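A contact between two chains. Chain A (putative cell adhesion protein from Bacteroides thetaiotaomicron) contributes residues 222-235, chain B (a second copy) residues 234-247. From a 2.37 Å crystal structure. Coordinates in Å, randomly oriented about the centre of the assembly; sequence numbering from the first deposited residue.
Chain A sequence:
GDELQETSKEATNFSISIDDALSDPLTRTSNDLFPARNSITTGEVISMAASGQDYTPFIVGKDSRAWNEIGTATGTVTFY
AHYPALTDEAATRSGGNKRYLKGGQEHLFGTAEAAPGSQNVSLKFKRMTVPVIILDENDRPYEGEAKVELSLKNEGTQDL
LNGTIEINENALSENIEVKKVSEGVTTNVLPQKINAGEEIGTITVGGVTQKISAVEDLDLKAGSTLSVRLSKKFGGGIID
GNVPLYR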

# COMPACT_ATOMS: atom_id res chain seq x y z
N ALA A 222 5.66 13.01 12.29
CA ALA A 222 4.92 13.30 13.51
C ALA A 222 3.57 12.58 13.46
O ALA A 222 2.91 12.54 12.40
CB ALA A 222 4.73 14.79 13.67
N GLY A 223 3.21 11.97 14.59
CA GLY A 223 1.96 11.22 14.73
C GLY A 223 2.09 9.74 14.42
O GLY A 223 1.14 9.00 14.63
N SER A 224 3.26 9.31 13.88
CA SER A 224 3.53 7.92 13.48
C SER A 224 3.79 7.04 14.66
O SER A 224 4.27 7.48 15.71
CB SER A 224 4.75 7.83 12.55
OG SER A 224 4.49 8.18 11.20
N THR A 225 3.53 5.76 14.45
CA THR A 225 3.81 4.73 15.44
C THR A 225 4.51 3.62 14.72
O THR A 225 4.22 3.34 13.56
CB THR A 225 2.54 4.23 16.17
OG1 THR A 225 1.69 5.33 16.50
CG2 THR A 225 2.88 3.47 17.44
N LEU A 226 5.44 2.99 15.41
CA LEU A 226 6.23 1.88 14.93
C LEU A 226 5.95 0.67 15.78
O LEU A 226 5.97 0.76 17.01
CB LEU A 226 7.71 2.30 15.02
CG LEU A 226 8.71 1.66 14.04
CD1 LEU A 226 8.25 1.83 12.54
CD2 LEU A 226 10.08 2.26 14.27
N SER A 227 5.62 -0.45 15.16
CA SER A 227 5.37 -1.67 15.91
C SER A 227 6.38 -2.75 15.57
O SER A 227 6.77 -2.91 14.41
CB SER A 227 3.95 -2.19 15.71
OG SER A 227 3.69 -2.51 14.36
N VAL A 228 6.87 -3.40 16.61
CA VAL A 228 7.76 -4.53 16.49
C VAL A 228 6.88 -5.72 16.86
O VAL A 228 6.43 -5.81 18.01
CB VAL A 228 9.05 -4.39 17.34
CG1 VAL A 228 9.92 -5.64 17.25
CG2 VAL A 228 9.85 -3.15 16.94
N ARG A 229 6.51 -6.53 15.85
CA ARG A 229 5.64 -7.72 16.00
C ARG A 229 6.44 -9.02 15.90
O ARG A 229 6.82 -9.46 14.82
CB ARG A 229 4.49 -7.70 14.98
CG ARG A 229 3.22 -8.37 15.51
CD ARG A 229 1.95 -7.78 14.89
NE ARG A 229 2.02 -7.70 13.42
CZ ARG A 229 2.05 -6.56 12.73
NH1 ARG A 229 1.98 -5.39 13.35
NH2 ARG A 229 2.12 -6.59 11.40
N LEU A 230 6.72 -9.61 17.07
CA LEU A 230 7.50 -10.83 17.24
C LEU A 230 6.68 -12.06 16.95
O LEU A 230 5.54 -12.15 17.40
CB LEU A 230 8.09 -10.92 18.68
CG LEU A 230 8.68 -9.65 19.30
CD1 LEU A 230 8.98 -9.85 20.77
CD2 LEU A 230 9.88 -9.19 18.54
N SER A 231 7.25 -13.00 16.18
CA SER A 231 6.65 -14.29 15.84
C SER A 231 7.66 -15.19 15.15
O SER A 231 8.77 -14.75 14.81
CB SER A 231 5.43 -14.12 14.93
OG SER A 231 5.80 -13.72 13.63
N LYS A 232 7.24 -16.45 14.90
CA LYS A 232 8.06 -17.41 14.18
C LYS A 232 7.52 -17.59 12.75
O LYS A 232 8.08 -18.38 11.98
CB LYS A 232 8.13 -18.75 14.94
CG LYS A 232 8.69 -18.65 16.37
CD LYS A 232 8.77 -20.01 17.05
CE LYS A 232 9.40 -19.94 18.42
NZ LYS A 232 9.67 -21.29 18.98
N LYS A 233 6.47 -16.80 12.37
CA LYS A 233 5.76 -16.83 11.08
C LYS A 233 6.65 -16.70 9.84
O LYS A 233 6.30 -17.20 8.78
CB LYS A 233 4.75 -15.67 11.00
CG LYS A 233 3.41 -15.87 11.67
CD LYS A 233 2.60 -14.57 11.51
CE LYS A 233 1.31 -14.52 12.29
NZ LYS A 233 0.28 -15.42 11.73
N PHE A 234 7.75 -15.97 9.95
CA PHE A 234 8.64 -15.65 8.83
C PHE A 234 10.07 -16.13 9.09
O PHE A 234 11.02 -15.46 8.68
CB PHE A 234 8.62 -14.11 8.58
CG PHE A 234 7.24 -13.48 8.62
CD1 PHE A 234 6.38 -13.58 7.53
CD2 PHE A 234 6.79 -12.83 9.77
CE1 PHE A 234 5.09 -13.06 7.60
CE2 PHE A 234 5.51 -12.27 9.81
CZ PHE A 234 4.67 -12.39 8.73
N GLY A 235 10.19 -17.28 9.74
CA GLY A 235 11.49 -17.88 10.05
C GLY A 235 12.34 -18.18 8.82
O GLY A 235 13.54 -17.91 8.82
N PHE B 234 13.67 -11.73 8.70
CA PHE B 234 12.48 -11.63 9.53
C PHE B 234 12.38 -12.76 10.54
O PHE B 234 11.27 -13.07 10.99
CB PHE B 234 11.26 -11.59 8.62
CG PHE B 234 11.33 -10.55 7.51
CD1 PHE B 234 10.96 -9.23 7.76
CD2 PHE B 234 11.70 -10.90 6.22
CE1 PHE B 234 11.00 -8.27 6.73
CE2 PHE B 234 11.73 -9.95 5.20
CZ PHE B 234 11.36 -8.64 5.46
N GLY B 235 13.53 -13.31 10.95
CA GLY B 235 13.65 -14.40 11.90
C GLY B 235 12.90 -14.23 13.20
O GLY B 235 12.24 -15.16 13.66
N GLY B 236 13.00 -13.04 13.79
CA GLY B 236 12.34 -12.71 15.05
C GLY B 236 10.96 -12.09 14.91
O GLY B 236 10.22 -12.00 15.88
N GLY B 237 10.63 -11.68 13.70
CA GLY B 237 9.36 -11.05 13.42
C GLY B 237 9.50 -9.93 12.44
O GLY B 237 10.41 -9.94 11.60
N ILE B 238 8.58 -8.96 12.49
CA ILE B 238 8.57 -7.85 11.52
C ILE B 238 8.43 -6.47 12.18
O ILE B 238 7.95 -6.35 13.31
CB ILE B 238 7.46 -8.05 10.42
CG1 ILE B 238 6.03 -7.97 11.00
CG2 ILE B 238 7.67 -9.36 9.62
CD1 ILE B 238 4.93 -7.84 9.97
N ILE B 239 8.83 -5.43 11.43
CA ILE B 239 8.66 -4.02 11.78
C ILE B 239 7.60 -3.47 10.85
O ILE B 239 7.67 -3.68 9.64
CB ILE B 239 10.00 -3.23 11.75
CG1 ILE B 239 10.87 -3.62 12.96
CG2 ILE B 239 9.75 -1.74 11.79
CD1 ILE B 239 12.29 -3.76 12.67
N ASP B 240 6.58 -2.85 11.41
CA ASP B 240 5.48 -2.23 10.68
C ASP B 240 5.17 -0.88 11.34
O ASP B 240 5.60 -0.67 12.46
CB ASP B 240 4.28 -3.16 10.77
CG ASP B 240 3.12 -2.95 9.85
OD1 ASP B 240 3.24 -2.13 8.88
OD2 ASP B 240 2.10 -3.65 10.03
N GLY B 241 4.48 0.01 10.66
CA GLY B 241 4.12 1.31 11.22
C GLY B 241 3.10 2.03 10.37
O GLY B 241 2.76 1.57 9.28
N ASN B 242 2.58 3.15 10.86
CA ASN B 242 1.65 3.97 10.07
C ASN B 242 2.22 5.36 9.96
O ASN B 242 3.02 5.79 10.79
CB ASN B 242 0.17 3.99 10.61
CG ASN B 242 0.02 4.34 12.06
OD1 ASN B 242 0.74 5.18 12.60
ND2 ASN B 242 -0.99 3.78 12.69
N VAL B 243 1.81 6.05 8.92
CA VAL B 243 2.27 7.38 8.59
C VAL B 243 1.05 8.27 8.50
O VAL B 243 0.55 8.48 7.40
CB VAL B 243 3.19 7.45 7.31
CG1 VAL B 243 3.76 8.85 7.11
CG2 VAL B 243 4.33 6.43 7.37
N PRO B 244 0.49 8.76 9.60
CA PRO B 244 -0.65 9.67 9.47
C PRO B 244 -0.24 11.09 9.06
O PRO B 244 0.94 11.46 9.08
CB PRO B 244 -1.23 9.69 10.88
CG PRO B 244 -0.06 9.58 11.72
CD PRO B 244 0.87 8.61 11.02
N LEU B 245 -1.24 11.94 8.89
CA LEU B 245 -1.02 13.34 8.59
C LEU B 245 -1.88 14.20 9.48
O LEU B 245 -3.09 14.18 9.36
CB LEU B 245 -1.34 13.57 7.10
CG LEU B 245 -1.07 14.97 6.53
CD1 LEU B 245 0.44 15.31 6.57
CD2 LEU B 245 -1.64 15.10 5.11
N TYR B 246 -1.29 14.97 10.39
CA TYR B 246 -2.06 15.87 11.21
C TYR B 246 -2.68 16.97 10.33
O TYR B 246 -2.13 17.30 9.27
CB TYR B 246 -1.19 16.50 12.28
CG TYR B 246 -0.77 15.59 13.42
CD1 TYR B 246 -1.69 15.19 14.39
CD2 TYR B 246 0.57 15.27 13.62
CE1 TYR B 246 -1.29 14.46 15.51
CE2 TYR B 246 0.99 14.55 14.74
CZ TYR B 246 0.05 14.13 15.68
OH TYR B 246 0.44 13.40 16.78
N ARG B 247 -3.84 17.51 10.75
CA ARG B 247 -4.55 18.58 10.05
C ARG B 247 -3.79 19.93 10.11
O ARG B 247 -3.14 20.22 11.15
CB ARG B 247 -5.96 18.76 10.64
CG ARG B 247 -6.95 17.77 10.10
CD ARG B 247 -8.36 18.32 10.13
NE ARG B 247 -9.29 17.32 9.60
CZ ARG B 247 -10.16 16.64 10.34
NH1 ARG B 247 -10.28 16.89 11.63
NH2 ARG B 247 -10.93 15.73 9.78
OXT ARG B 247 -3.88 20.70 9.13
O HOH W 1 1.99 14.22 10.55
O HOH W 2 9.12 -14.60 11.95
O HOH W 3 13.25 -14.33 7.63

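What holds the two chains in register? The two stretches run antiparallel as neighbouring strands, from about Leu A226 to Leu A230 and from Gly B237 to about Gly B241, and their central pairs bond through the backbone in both directions. Ser A227 N donates to Asp B240 O at 2.7 Å, and Asp B240 N returns a bond to Ser A227 O at 3.0 Å. Two residues further along each strand, Arg A229 N reaches Ile B238 O at 2.9 Å while Ile B238 N reaches Arg A229 O at 3.0 Å. Ser A231 N to Gly B236 O, at 3.1 Å, carries the ladder just past the strand.

How do the side chains sort themselves on the sheet? Ser A227, Arg A229, Ile B238 and Asp B240 share one face, and there the end of the long Arg A229 side chain comes nearer to chain B than its CB direction suggests. Its chi1 of -149° lies between wells, chi2 is t and chi3 is p, a path that brings Arg A229 NH2 to 3.2 Å from Asp B240 OD2. The carboxylate oxygen lies at the edge of the guanidinium, near its plane, and the N-H...O angle of 171° makes this salt bridge a nearly straight hydrogen bond as well. Asp B240, with chi1 t, is paired with Ser A227, two residues along the same face, so the bridge runs diagonally across the ladder. Arg A229 NH2 also lies 3.4 Å from Ile B238 CD1. Ser A227, in the p rotamer, places OG 3.3 Å from Asp B240 O, to which it donates a weak bond.

What fills the opposite face? Leu A226, Val A228 and Ile B239 meet there in an apolar cluster. Leu A226, with chi1 t and chi2 p, brings CD1 within 3.9 Å of Ile B239 CG2, while Val A228 CG2 is 4.1 Å from Ile B239 CG1. Gly B241 leaves room for this approach: an ideal CB on it would clash with Thr A225 O at 2.7 Å and sit tightly against Leu A226 CD1 at 3.1 Å.

How is the contact finished at its two ends? At one, Ser A224 adopts m and donates OG to Asn B242 O at 2.8 Å. Gly A223 lies against Tyr B246, its CA 3.4 Å from the Tyr B246 OH; a CB here would clash with Tyr B246 CE2 at 2.9 Å, and the backbone angles by themselves also call for glycine. At the other end, Phe A234 and Phe B234 both take m and bring CB to CB at 3.6 Å, yet their rings part company. The Phe A234 ring approaches chain B, with CD2 3.6 Å from Ile B238 CG2, whereas the end of Phe B234 leads away. Water 2 ties this corner together, its oxygen donating to Ser A231 O at 2.9 Å and Phe B234 O at 2.8 Å and accepting from Phe A234 N at 2.8 Å.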